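Local coordinates for protein esterase (Alcaligenes sp., PDB 1QLW) that hydrolyses carboxylic esters, as a dimeric bacterial esterase of the alpha/beta-hydrolase fold, at residues V28-L33 against D113-N118; G24-T29 against V45-M50; D103-G108 against N184-N189; G70-G75 against V173-G178; Q18-V23 against Y51-I56. All coordinates share one frame; numbering follows the deposited sequence.

Contact 1. Residues V28-L33 against D113-N118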
# COMPACT_ATOMS: atom_id res chain seq x y z
N VAL A 28 3.47 20.71 4.99
CA VAL A 28 3.24 21.68 3.94
C VAL A 28 1.93 22.41 4.25
O VAL A 28 0.91 21.76 4.47
CB VAL A 28 3.10 20.99 2.56
CG1 VAL A 28 2.60 21.93 1.48
CG2 VAL A 28 4.43 20.39 2.12
N THR A 29 1.96 23.73 4.21
CA THR A 29 0.73 24.51 4.33
C THR A 29 0.23 24.80 2.93
O THR A 29 0.97 25.37 2.11
CB THR A 29 0.99 25.85 5.07
OG1 THR A 29 1.53 25.54 6.35
CG2 THR A 29 -0.28 26.67 5.22
N SER A 30 -0.99 24.40 2.64
CA SER A 30 -1.55 24.53 1.31
C SER A 30 -2.83 25.35 1.35
O SER A 30 -3.54 25.39 2.35
CB SER A 30 -1.93 23.12 0.82
OG SER A 30 -2.58 23.22 -0.44
N GLU A 31 -3.11 25.99 0.23
CA GLU A 31 -4.32 26.75 0.02
C GLU A 31 -5.29 26.02 -0.90
O GLU A 31 -6.40 26.52 -1.10
CB GLU A 31 -4.02 28.12 -0.61
CG GLU A 31 -2.97 28.93 0.14
CD GLU A 31 -3.16 28.99 1.64
OE1 GLU A 31 -4.32 29.18 2.04
OE2 GLU A 31 -2.19 28.85 2.39
N THR A 32 -4.92 24.86 -1.42
CA THR A 32 -5.71 24.20 -2.45
C THR A 32 -5.92 22.71 -2.16
O THR A 32 -5.91 21.89 -3.08
CB THR A 32 -5.12 24.42 -3.85
OG1 THR A 32 -3.76 23.95 -3.84
CG2 THR A 32 -5.09 25.89 -4.25
N LEU A 33 -6.21 22.36 -0.90
CA LEU A 33 -6.39 20.96 -0.54
C LEU A 33 -7.70 20.38 -0.99
O LEU A 33 -7.89 19.16 -0.98
CB LEU A 33 -6.30 20.78 0.98
CG LEU A 33 -4.94 21.08 1.61
CD1 LEU A 33 -5.05 20.93 3.12
CD2 LEU A 33 -3.84 20.20 1.03
N ASP A 113 1.37 15.09 -2.63
CA ASP A 113 0.70 16.37 -2.42
C ASP A 113 -0.10 16.65 -3.71
O ASP A 113 0.51 16.73 -4.78
CB ASP A 113 1.68 17.51 -2.20
CG ASP A 113 1.06 18.86 -1.86
OD1 ASP A 113 -0.17 18.97 -1.75
OD2 ASP A 113 1.83 19.84 -1.69
N ILE A 114 -1.41 16.79 -3.59
CA ILE A 114 -2.25 17.06 -4.74
C ILE A 114 -2.55 18.54 -4.92
O ILE A 114 -3.31 18.94 -5.81
CB ILE A 114 -3.54 16.22 -4.72
CG1 ILE A 114 -4.33 16.30 -3.42
CG2 ILE A 114 -3.16 14.76 -5.04
CD1 ILE A 114 -4.89 17.67 -3.08
N SER A 115 -1.90 19.40 -4.15
CA SER A 115 -2.21 20.83 -4.15
C SER A 115 -2.07 21.45 -5.54
O SER A 115 -2.90 22.30 -5.88
CB SER A 115 -1.30 21.59 -3.19
OG SER A 115 -1.54 21.21 -1.86
N ALA A 116 -1.02 21.09 -6.29
CA ALA A 116 -0.83 21.74 -7.57
C ALA A 116 -1.90 21.36 -8.57
O ALA A 116 -2.27 22.16 -9.44
CB ALA A 116 0.57 21.45 -8.12
N ILE A 117 -2.39 20.11 -8.49
CA ILE A 117 -3.47 19.70 -9.39
C ILE A 117 -4.71 20.54 -9.10
O ILE A 117 -5.31 21.11 -10.02
CB ILE A 117 -3.74 18.19 -9.27
CG1 ILE A 117 -2.50 17.40 -9.65
CG2 ILE A 117 -4.92 17.81 -10.15
CD1 ILE A 117 -2.52 15.97 -9.18
N ASN A 118 -5.06 20.66 -7.82
CA ASN A 118 -6.24 21.45 -7.48
C ASN A 118 -6.05 22.92 -7.83
O ASN A 118 -7.01 23.57 -8.23
CB ASN A 118 -6.58 21.29 -6.00
CG ASN A 118 -7.32 20.00 -5.67
OD1 ASN A 118 -7.59 19.77 -4.47
ND2 ASN A 118 -7.66 19.22 -6.65
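Two hydroxyl groups meet at the centre of this contact, where Ser30 OG donates to Ser115 OG at 2.7 Å. Ser30 reaches across with OG anti to its own backbone N (chi1 176°), while Ser115 keeps OG beside the backbone N. A second bond lies next to the first: Thr32 OG1, placed between its backbone N and carbonyl carbon, donates to Ser115 O at 2.8 Å and approaches from above the carbonyl plane. The CD2 methyl of Leu33 covers Ser115 OG from another side, and Val28 CG1 stands tip to tip with Asp113 OD2 at 3.9 Å.

A further shell sets these hydroxyls in place. Ser30 OG accepts from Thr32 N at 3.0 Å, an ST turn whose nearly straight bond (169°) bends the chain as strand 26-30 ends. On the facing segment, Asp113 OD1 closes an Asx turn by taking Ser115 N from above the carboxylate plane. The same oxygen receives Ser115 OG through its syn lone pair at 2.6 Å. Ile114 sits at the N-cap position of helix 115-121, and side chains of strand 43-57 flank the site.

The donors therefore run in one direction, from Thr32 N through Ser30 and Ser115 to Asp113. Such a chain of hydroxyls ending on a carboxylate would favour the ionised form of Asp113, and two donors on OD1 probably stabilise its charge.

Contact 2. Residues G24-T29 against V45-M50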
# COMPACT_ATOMS: atom_id res chain seq x y z
N GLY A 24 9.84 9.67 8.37
CA GLY A 24 10.03 10.97 7.75
C GLY A 24 8.75 11.71 7.46
O GLY A 24 7.71 11.56 8.11
N GLY A 25 8.85 12.58 6.46
CA GLY A 25 7.77 13.50 6.09
C GLY A 25 8.13 14.93 6.47
O GLY A 25 8.99 15.22 7.29
N ARG A 26 7.46 15.84 5.77
CA ARG A 26 7.55 17.27 6.01
C ARG A 26 6.13 17.83 5.97
O ARG A 26 5.27 17.31 5.25
CB ARG A 26 8.42 17.94 4.94
CG ARG A 26 7.94 17.95 3.52
CD ARG A 26 8.95 18.53 2.52
NE ARG A 26 8.42 18.42 1.16
CZ ARG A 26 7.77 19.33 0.47
NH1 ARG A 26 7.60 20.53 1.01
NH2 ARG A 26 7.24 19.06 -0.72
N ASP A 27 5.89 18.88 6.76
CA ASP A 27 4.58 19.52 6.78
C ASP A 27 4.55 20.65 5.76
O ASP A 27 5.49 21.44 5.63
CB ASP A 27 4.22 19.97 8.20
CG ASP A 27 3.78 18.76 9.05
OD1 ASP A 27 3.80 17.61 8.55
OD2 ASP A 27 3.43 18.96 10.23
N VAL A 28 3.47 20.71 4.99
CA VAL A 28 3.24 21.68 3.94
C VAL A 28 1.93 22.41 4.25
O VAL A 28 0.91 21.76 4.47
CB VAL A 28 3.10 20.99 2.56
CG1 VAL A 28 2.60 21.93 1.48
CG2 VAL A 28 4.43 20.39 2.12
N THR A 29 1.96 23.73 4.21
CA THR A 29 0.73 24.51 4.33
C THR A 29 0.23 24.80 2.93
O THR A 29 0.97 25.37 2.11
CB THR A 29 0.99 25.85 5.07
OG1 THR A 29 1.53 25.54 6.35
CG2 THR A 29 -0.28 26.67 5.22
N VAL A 45 -0.67 19.54 5.50
CA VAL A 45 -0.57 18.11 5.22
C VAL A 45 0.88 17.67 5.43
O VAL A 45 1.80 18.44 5.23
CB VAL A 45 -1.08 17.69 3.84
CG1 VAL A 45 -2.60 17.87 3.76
CG2 VAL A 45 -0.37 18.46 2.73
N THR A 46 1.04 16.37 5.69
CA THR A 46 2.37 15.75 5.74
C THR A 46 2.60 15.03 4.43
O THR A 46 1.77 14.21 4.01
CB THR A 46 2.44 14.77 6.91
OG1 THR A 46 2.10 15.46 8.12
CG2 THR A 46 3.83 14.17 7.05
N VAL A 47 3.75 15.29 3.81
CA VAL A 47 4.11 14.65 2.54
C VAL A 47 5.57 14.19 2.61
O VAL A 47 6.31 14.59 3.50
CB VAL A 47 3.90 15.55 1.31
CG1 VAL A 47 2.44 15.97 1.16
CG2 VAL A 47 4.80 16.76 1.43
N ASP A 48 5.94 13.28 1.72
CA ASP A 48 7.28 12.70 1.58
C ASP A 48 7.61 11.58 2.57
O ASP A 48 8.66 10.95 2.41
CB ASP A 48 8.39 13.75 1.60
CG ASP A 48 8.41 14.69 0.41
OD1 ASP A 48 7.78 14.41 -0.62
OD2 ASP A 48 9.06 15.74 0.57
N GLN A 49 6.72 11.28 3.50
CA GLN A 49 6.91 10.17 4.42
C GLN A 49 6.89 8.85 3.65
O GLN A 49 6.27 8.71 2.60
CB GLN A 49 5.80 10.17 5.49
CG GLN A 49 4.37 9.98 4.96
CD GLN A 49 3.69 11.28 4.64
OE1 GLN A 49 4.33 12.25 4.25
NE2 GLN A 49 2.39 11.41 4.84
N MET A 50 7.51 7.83 4.26
CA MET A 50 7.67 6.51 3.64
C MET A 50 6.98 5.44 4.48
O MET A 50 7.34 5.26 5.66
CB MET A 50 9.17 6.21 3.51
CG MET A 50 9.49 4.83 2.97
SD MET A 50 11.27 4.58 2.79
CE MET A 50 11.75 4.25 4.49
O HOH W 1 8.43 16.41 -2.45
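Arg26 is the residue most engaged here, and it uses both its backbone and its side chain. Its N and O form the hydrogen-bonded antiparallel pair with Val47, Arg26 N giving to Val47 O at 2.8 Å almost along the C=O axis. CG takes the crowded position between the backbone N and the carbonyl carbon (chi1 66°), and the chain then runs extended to NE. This turns the guanidinium back over Val47, whose CG2 lies above one face near the rim. Asp48 OD2 meets the guanidinium edge, in plane, as a salt bridge with NE of 2.8 Å; the carboxylate is itself approached from above its plane. One water is held by Asp48 OD1 and more weakly by Arg26 NH2.

Val45 closes the other hydrogen-bonded pair, its O accepting from Val28 N at 2.8 Å and its N giving to Val28 O at 2.9 Å. On the face that carries Arg26, Val28, Val45 and Val47, the side chains of Val28 and Val47 cross at about a right angle, CG2 to CG2 at 3.7 Å. Between the two pairs, on the face of Asp27 and Thr46, Thr46 OG1 donates to Asp27 OD1 with the two side chains alongside; His138 of the second subunit also bonds to Thr46 OG1.

This two-stranded arm extends from the main sheet. Its strand 43-57 continues into pairing with strand 13-23, starting at Met50 and Val23. Helix 185-197 packs beside Asp48 and Met50, and Gln49 reaches Gln170 of the second subunit.

Contact 3. Residues D103-G108 against N184-N189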
# COMPACT_ATOMS: atom_id res chain seq x y z
N ASP A 103 6.88 1.37 0.75
CA ASP A 103 6.42 2.07 -0.44
C ASP A 103 7.24 3.37 -0.50
O ASP A 103 7.32 4.10 0.48
CB ASP A 103 4.93 2.42 -0.45
CG ASP A 103 4.04 1.21 -0.71
OD1 ASP A 103 4.55 0.17 -1.21
OD2 ASP A 103 2.81 1.33 -0.51
N GLN A 104 7.86 3.61 -1.66
CA GLN A 104 8.64 4.83 -1.82
C GLN A 104 7.82 6.06 -1.47
O GLN A 104 6.59 6.08 -1.63
CB GLN A 104 9.07 5.02 -3.27
CG GLN A 104 10.25 4.20 -3.74
CD GLN A 104 10.71 4.63 -5.12
OE1 GLN A 104 10.78 5.84 -5.40
NE2 GLN A 104 11.01 3.69 -5.99
N SER A 105 8.51 7.11 -1.04
CA SER A 105 7.85 8.41 -0.91
C SER A 105 7.08 8.70 -2.19
O SER A 105 7.57 8.48 -3.30
CB SER A 105 8.92 9.47 -0.69
OG SER A 105 9.62 9.28 0.52
N GLY A 106 5.85 9.19 -2.04
CA GLY A 106 5.04 9.55 -3.18
C GLY A 106 4.55 8.40 -4.02
O GLY A 106 4.23 8.61 -5.19
N ARG A 107 4.47 7.21 -3.45
CA ARG A 107 4.01 6.02 -4.15
C ARG A 107 3.18 5.18 -3.17
O ARG A 107 3.48 5.12 -1.99
CB ARG A 107 5.20 5.17 -4.65
CG ARG A 107 4.87 4.11 -5.68
CD ARG A 107 4.78 4.61 -7.11
NE ARG A 107 6.00 5.31 -7.51
CZ ARG A 107 7.16 4.73 -7.78
NH1 ARG A 107 7.22 3.40 -7.83
NH2 ARG A 107 8.24 5.47 -7.95
N GLY A 108 2.19 4.45 -3.68
CA GLY A 108 1.49 3.50 -2.82
C GLY A 108 0.89 4.19 -1.61
O GLY A 108 0.16 5.20 -1.74
N ASN A 184 15.69 11.34 -4.56
CA ASN A 184 14.29 11.18 -4.15
C ASN A 184 14.22 11.18 -2.64
O ASN A 184 15.12 10.68 -1.97
CB ASN A 184 13.81 9.84 -4.74
CG ASN A 184 12.33 9.61 -4.51
OD1 ASN A 184 11.50 10.04 -5.35
ND2 ASN A 184 12.00 8.99 -3.43
N PRO A 185 13.13 11.66 -2.05
CA PRO A 185 12.96 11.66 -0.60
C PRO A 185 13.09 10.30 0.05
O PRO A 185 13.44 10.19 1.25
CB PRO A 185 11.58 12.29 -0.38
CG PRO A 185 11.44 13.22 -1.55
CD PRO A 185 12.04 12.43 -2.69
N THR A 186 12.86 9.21 -0.69
CA THR A 186 13.08 7.88 -0.16
C THR A 186 14.50 7.72 0.37
O THR A 186 14.73 6.99 1.33
CB THR A 186 12.78 6.82 -1.23
OG1 THR A 186 11.44 6.96 -1.72
CG2 THR A 186 12.95 5.42 -0.72
N VAL A 187 15.48 8.32 -0.30
CA VAL A 187 16.88 8.17 0.08
C VAL A 187 17.14 8.59 1.51
O VAL A 187 17.73 7.83 2.29
CB VAL A 187 17.75 8.94 -0.93
CG1 VAL A 187 19.19 9.04 -0.44
CG2 VAL A 187 17.70 8.25 -2.29
N ALA A 188 16.72 9.81 1.89
CA ALA A 188 16.91 10.24 3.26
C ALA A 188 16.12 9.38 4.23
O ALA A 188 16.55 9.11 5.35
CB ALA A 188 16.49 11.69 3.43
N ASN A 189 14.92 8.95 3.84
CA ASN A 189 14.11 8.09 4.70
C ASN A 189 14.76 6.74 4.92
O ASN A 189 14.65 6.18 6.02
CB ASN A 189 12.70 7.95 4.13
CG ASN A 189 11.93 9.25 4.28
OD1 ASN A 189 12.13 9.99 5.23
ND2 ASN A 189 11.03 9.49 3.33
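The carbonyl oxygen of Asp48 is the best-held polar atom here, and two bonds grip it: one from Ser105 OG of the loop and one from Asn189 ND2 of helix 185-197, which ties loop and helix alike to strand 43-57. Directly between the segments there is one hydrogen bond, in which Ser105 N donates to Thr186 OG1 at 3.0 Å, bent to 142°. The hydroxyl lies beside the backbone N of Thr186 (chi1 -57°), which aims it from the first turn of the helix at the loop. Carbon packs round the same oxygen. Gln104 CB comes within 3.4 Å of Thr186 OG1 as the glutamine side chain crosses the threonine at about a right angle. Ser105 CB and OG rest against Pro185 CB, the closer approach being that of OG at 3.7 Å.

The end of the glutamine is secured elsewhere. Gln104 runs extended beyond CG, so that OE1 bonds to Tyr211 and NE2 to Gln207.

A type II turn from Gln104 to Arg107 shapes the loop, with Gly106 at positive phi and a weak closing bond from Arg107 N to Gln104 O. Running on from strand 99-103, the sequence Asp-Gln-Ser-Gly-Arg-Gly-Arg-Ser matches the Asp-x-x-Gly-x-Gly-x-Ser signature of many alpha/beta hydrolases, found where the chain leaves a central strand close to the catalytic region.

Contact 4. Residues G70-G75 against V173-G178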
# COMPACT_ATOMS: atom_id res chain seq x y z
N GLY A 70 11.03 -0.48 -7.40
CA GLY A 70 11.42 0.47 -8.42
C GLY A 70 10.24 1.20 -9.05
O GLY A 70 9.26 1.51 -8.36
N CYS A 71 10.38 1.58 -10.32
CA CYS A 71 9.37 2.42 -10.94
C CYS A 71 8.05 1.71 -11.09
O CYS A 71 7.97 0.48 -11.17
CB CYS A 71 9.72 2.93 -12.34
SG CYS A 71 9.16 1.88 -13.70
N CYS A 72 6.97 2.49 -11.14
CA CYS A 72 5.73 2.00 -11.71
C CYS A 72 5.08 0.89 -10.89
O CYS A 72 4.17 0.21 -11.38
CB CYS A 72 6.03 1.46 -13.15
SG CYS A 72 7.21 2.37 -14.12
N LEU A 73 5.54 0.69 -9.67
CA LEU A 73 5.23 -0.45 -8.82
C LEU A 73 5.21 0.03 -7.38
O LEU A 73 5.59 1.16 -7.08
CB LEU A 73 6.30 -1.54 -9.00
CG LEU A 73 6.39 -2.20 -10.37
CD1 LEU A 73 7.74 -2.91 -10.53
CD2 LEU A 73 5.23 -3.17 -10.56
N THR A 74 4.80 -0.86 -6.49
CA THR A 74 4.81 -0.60 -5.05
C THR A 74 5.52 -1.76 -4.37
O THR A 74 6.11 -2.63 -5.00
CB THR A 74 3.39 -0.44 -4.49
OG1 THR A 74 2.72 -1.71 -4.50
CG2 THR A 74 2.60 0.60 -5.25
N GLY A 75 5.45 -1.81 -3.04
CA GLY A 75 6.01 -2.92 -2.29
C GLY A 75 5.35 -4.25 -2.61
O GLY A 75 5.91 -5.31 -2.29
N VAL A 173 1.35 0.98 -11.21
CA VAL A 173 0.73 2.23 -10.78
C VAL A 173 1.44 3.42 -11.38
O VAL A 173 2.62 3.34 -11.75
CB VAL A 173 0.77 2.34 -9.23
CG1 VAL A 173 0.03 1.20 -8.53
CG2 VAL A 173 2.20 2.41 -8.70
N PRO A 174 0.79 4.58 -11.41
CA PRO A 174 1.47 5.82 -11.80
C PRO A 174 2.62 6.15 -10.88
O PRO A 174 2.62 5.87 -9.68
CB PRO A 174 0.37 6.88 -11.71
CG PRO A 174 -0.88 6.11 -11.94
CD PRO A 174 -0.67 4.79 -11.23
N ASP A 175 3.59 6.84 -11.47
CA ASP A 175 4.85 7.16 -10.82
C ASP A 175 5.04 8.66 -10.77
O ASP A 175 4.97 9.34 -11.79
CB ASP A 175 5.97 6.46 -11.60
CG ASP A 175 7.24 6.34 -10.83
OD1 ASP A 175 7.59 7.31 -10.13
OD2 ASP A 175 7.91 5.28 -10.96
N TRP A 176 5.27 9.17 -9.55
CA TRP A 176 5.46 10.59 -9.29
C TRP A 176 6.93 10.95 -9.14
O TRP A 176 7.20 12.11 -8.75
CB TRP A 176 4.68 10.94 -8.01
CG TRP A 176 3.20 10.94 -8.17
CD1 TRP A 176 2.38 9.92 -8.57
CD2 TRP A 176 2.33 12.04 -7.88
NE1 TRP A 176 1.07 10.34 -8.59
CE2 TRP A 176 1.02 11.64 -8.18
CE3 TRP A 176 2.56 13.35 -7.42
CZ2 TRP A 176 -0.08 12.49 -7.99
CZ3 TRP A 176 1.47 14.20 -7.25
CH2 TRP A 176 0.20 13.75 -7.55
N LEU A 177 7.87 10.12 -9.53
CA LEU A 177 9.29 10.40 -9.36
C LEU A 177 9.68 11.78 -9.87
O LEU A 177 10.43 12.53 -9.21
CB LEU A 177 10.12 9.36 -10.16
CG LEU A 177 11.62 9.43 -9.90
CD1 LEU A 177 12.00 8.68 -8.65
CD2 LEU A 177 12.41 8.93 -11.10
N GLY A 178 9.20 12.13 -11.07
CA GLY A 178 9.60 13.33 -11.74
C GLY A 178 9.10 14.61 -11.12
O GLY A 178 9.56 15.69 -11.48
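Asp175 reaches from one loop into the other, and its side chain can be followed outward atom by atom. CB stands 4.1 Å from Cys72 N. With CG anti to the backbone N (chi1 -162°), the carboxylate is carried up to the turn formed by Gly70 to Leu73. There OD2 accepts from Cys72 N at 2.9 Å, the N-H arriving from above the carboxylate plane. The same oxygen touches Cys71 CA and, at 3.3 Å, Cys71 CB, and it has a second donor in Gln207 NE2. OD1 turns the other way: its anti lone pair takes Leu177 N in an Asx turn, and Arg107 forms a salt bridge with it. Both oxygens are thus satisfied in a buried setting, where the arginine probably keeps the carboxylate ionised.

A backbone bond secures the far end of the contact. Val173 N gives to Cys72 O at 2.9 Å, well above the carbonyl plane, while Val173 O receives a CA-H contact from Cys72. Val173 CG2 then lies 3.9 Å from Thr74 CG2, the two side chains crossing at about a right angle.

Cys71 and Cys72 are joined SG to SG at 2.0 Å, a vicinal disulfide within a type II turn that places Cys72 at positive phi. A sulfate, probably from the crystallisation liquor, lies about 4 Å from the Cys71 side chain. In alpha/beta hydrolases the loop following this central strand commonly helps to form the oxyanion hole, so the rigid disulfide turn probably borders the active-site pocket.

Contact 5. Residues Q18-V23 against Y51-I56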
# COMPACT_ATOMS: atom_id res chain seq x y z
N GLN A 18 4.96 -8.31 13.86
CA GLN A 18 4.65 -7.69 12.59
C GLN A 18 4.06 -6.31 12.89
O GLN A 18 3.54 -6.07 13.98
CB GLN A 18 3.68 -8.47 11.71
CG GLN A 18 2.21 -8.48 12.04
CD GLN A 18 1.29 -9.22 11.10
OE1 GLN A 18 0.05 -9.03 11.10
NE2 GLN A 18 1.87 -10.06 10.26
N GLY A 19 4.12 -5.44 11.90
CA GLY A 19 3.54 -4.13 12.10
C GLY A 19 3.86 -3.22 10.92
O GLY A 19 4.46 -3.62 9.91
N SER A 20 3.53 -1.96 11.12
CA SER A 20 3.67 -0.93 10.11
C SER A 20 3.93 0.41 10.77
O SER A 20 3.42 0.65 11.88
CB SER A 20 2.34 -0.76 9.33
OG SER A 20 1.94 -1.98 8.77
N PHE A 21 4.68 1.26 10.09
CA PHE A 21 4.96 2.60 10.59
C PHE A 21 5.41 3.44 9.39
O PHE A 21 5.60 2.91 8.30
CB PHE A 21 5.99 2.61 11.71
CG PHE A 21 7.33 2.02 11.37
CD1 PHE A 21 7.58 0.67 11.53
CD2 PHE A 21 8.35 2.80 10.87
CE1 PHE A 21 8.83 0.13 11.25
CE2 PHE A 21 9.60 2.28 10.56
CZ PHE A 21 9.83 0.94 10.75
N PHE A 22 5.61 4.73 9.65
CA PHE A 22 6.12 5.61 8.63
C PHE A 22 7.42 6.24 9.09
O PHE A 22 7.67 6.43 10.28
CB PHE A 22 5.13 6.77 8.34
CG PHE A 22 3.97 6.27 7.52
CD1 PHE A 22 2.90 5.59 8.10
CD2 PHE A 22 3.95 6.47 6.14
CE1 PHE A 22 1.88 5.11 7.31
CE2 PHE A 22 2.91 6.01 5.36
CZ PHE A 22 1.87 5.32 5.95
N VAL A 23 8.26 6.58 8.11
CA VAL A 23 9.51 7.27 8.35
C VAL A 23 9.45 8.63 7.63
O VAL A 23 9.10 8.74 6.46
CB VAL A 23 10.69 6.47 7.77
CG1 VAL A 23 11.98 7.25 7.90
CG2 VAL A 23 10.73 5.12 8.46
N TYR A 51 6.03 4.74 3.89
CA TYR A 51 5.37 3.59 4.52
C TYR A 51 6.33 2.42 4.64
O TYR A 51 7.04 2.09 3.69
CB TYR A 51 4.21 3.16 3.63
CG TYR A 51 3.51 1.88 4.05
CD1 TYR A 51 2.67 1.86 5.17
CD2 TYR A 51 3.67 0.71 3.34
CE1 TYR A 51 2.02 0.69 5.54
CE2 TYR A 51 3.02 -0.45 3.71
CZ TYR A 51 2.17 -0.45 4.81
OH TYR A 51 1.52 -1.63 5.12
N VAL A 52 6.31 1.76 5.80
CA VAL A 52 7.13 0.60 6.07
C VAL A 52 6.27 -0.49 6.72
O VAL A 52 5.67 -0.25 7.77
CB VAL A 52 8.30 0.93 7.01
CG1 VAL A 52 9.21 -0.28 7.16
CG2 VAL A 52 9.08 2.15 6.53
N ARG A 53 6.25 -1.68 6.13
CA ARG A 53 5.59 -2.85 6.71
C ARG A 53 6.69 -3.82 7.12
O ARG A 53 7.55 -4.16 6.30
CB ARG A 53 4.67 -3.52 5.70
CG ARG A 53 4.02 -4.80 6.20
CD ARG A 53 3.04 -4.53 7.28
NE ARG A 53 2.18 -5.69 7.50
CZ ARG A 53 1.30 -5.78 8.48
NH1 ARG A 53 1.23 -4.74 9.30
NH2 ARG A 53 0.52 -6.84 8.63
N TYR A 54 6.71 -4.27 8.37
CA TYR A 54 7.74 -5.17 8.87
C TYR A 54 7.12 -6.49 9.33
O TYR A 54 6.00 -6.56 9.86
CB TYR A 54 8.56 -4.52 9.99
CG TYR A 54 7.86 -4.29 11.31
CD1 TYR A 54 7.86 -5.27 12.30
CD2 TYR A 54 7.22 -3.09 11.60
CE1 TYR A 54 7.23 -5.07 13.51
CE2 TYR A 54 6.59 -2.89 12.82
CZ TYR A 54 6.58 -3.89 13.77
OH TYR A 54 5.92 -3.67 14.97
N GLN A 55 7.91 -7.55 9.13
CA GLN A 55 7.59 -8.88 9.63
C GLN A 55 8.88 -9.45 10.21
O GLN A 55 9.93 -9.36 9.58
CB GLN A 55 6.97 -9.74 8.55
CG GLN A 55 5.56 -9.27 8.21
CD GLN A 55 4.70 -10.13 7.36
OE1 GLN A 55 3.69 -10.70 7.79
NE2 GLN A 55 5.10 -10.23 6.11
N ILE A 56 8.78 -10.03 11.40
CA ILE A 56 9.95 -10.48 12.15
C ILE A 56 9.77 -11.97 12.47
O ILE A 56 8.85 -12.33 13.20
CB ILE A 56 10.06 -9.70 13.48
CG1 ILE A 56 10.11 -8.20 13.24
CG2 ILE A 56 11.25 -10.20 14.29
CD1 ILE A 56 10.38 -7.25 14.34
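Phe21 and Val52 form the apolar centre, a hydrogen-bonded antiparallel pair whose side chains lie alongside each other. Phe21 CG occupies the crowded position between the backbone N and the carbonyl carbon (chi1 58°), which swings the ring across so that Val52 CB lies over one face, 4.1 Å from its centroid. The ring meets Tyr54 rim to rim, Phe21 CE1 coming to 3.6 Å from Tyr54 CD2. Val23 CG2 extends the patch at Val52 CG2.

At the next hydrogen-bonded pair, two residues along, the Tyr54 ring folds back (chi1 69°) over Gly19, whose CA sits 3.7 Å from the ring centroid as a CH-pi contact. Glycine has no side chain here to hold the ring off the backbone, an arrangement known as aromatic rescue of glycine in antiparallel sheets.

The reverse face is more polar. Phe22 CE2 still packs on Tyr51 CB at 3.6 Å, but Arg53, bent at chi2, lies across Gly19 so that NH1 donates to Ser20 OG at 2.9 Å. Arg53 NH2 pairs with Asp89 of the second subunit, Ser20 OG and Tyr51 OH both bond to Glu79 of the second subunit, and Gln18 NE2 bonds to Gln55 of that subunit.

The result is a regular antiparallel strand pair, part of the antiparallel region that precedes the parallel core in alpha/beta hydrolases, with its polar face built into the dimer interface.

Overall arrangement
Strand 43-57 is the common thread: contact 5 pairs it with strand 13-23 and contact 2, whose centre is about 18 Å away and which falls between the segments of contact 5 in sequence, with strand 26-30. Contact 1 continues strand 26-30 outward to helix 115-121. Contact 3 sets the loop after strand 99-103 on helix 185-197, and contact 4 the loop after strand 65-68 against the loop before that helix; linked by Arg107 and Asp103, they lie about 10 Å apart between centres. Trp176 of contact 4 packs on contact 1, and contact 3 meets contacts 2 and 5. An extended arm is thus tied to the hydrolase core, and every contact touches the second subunit.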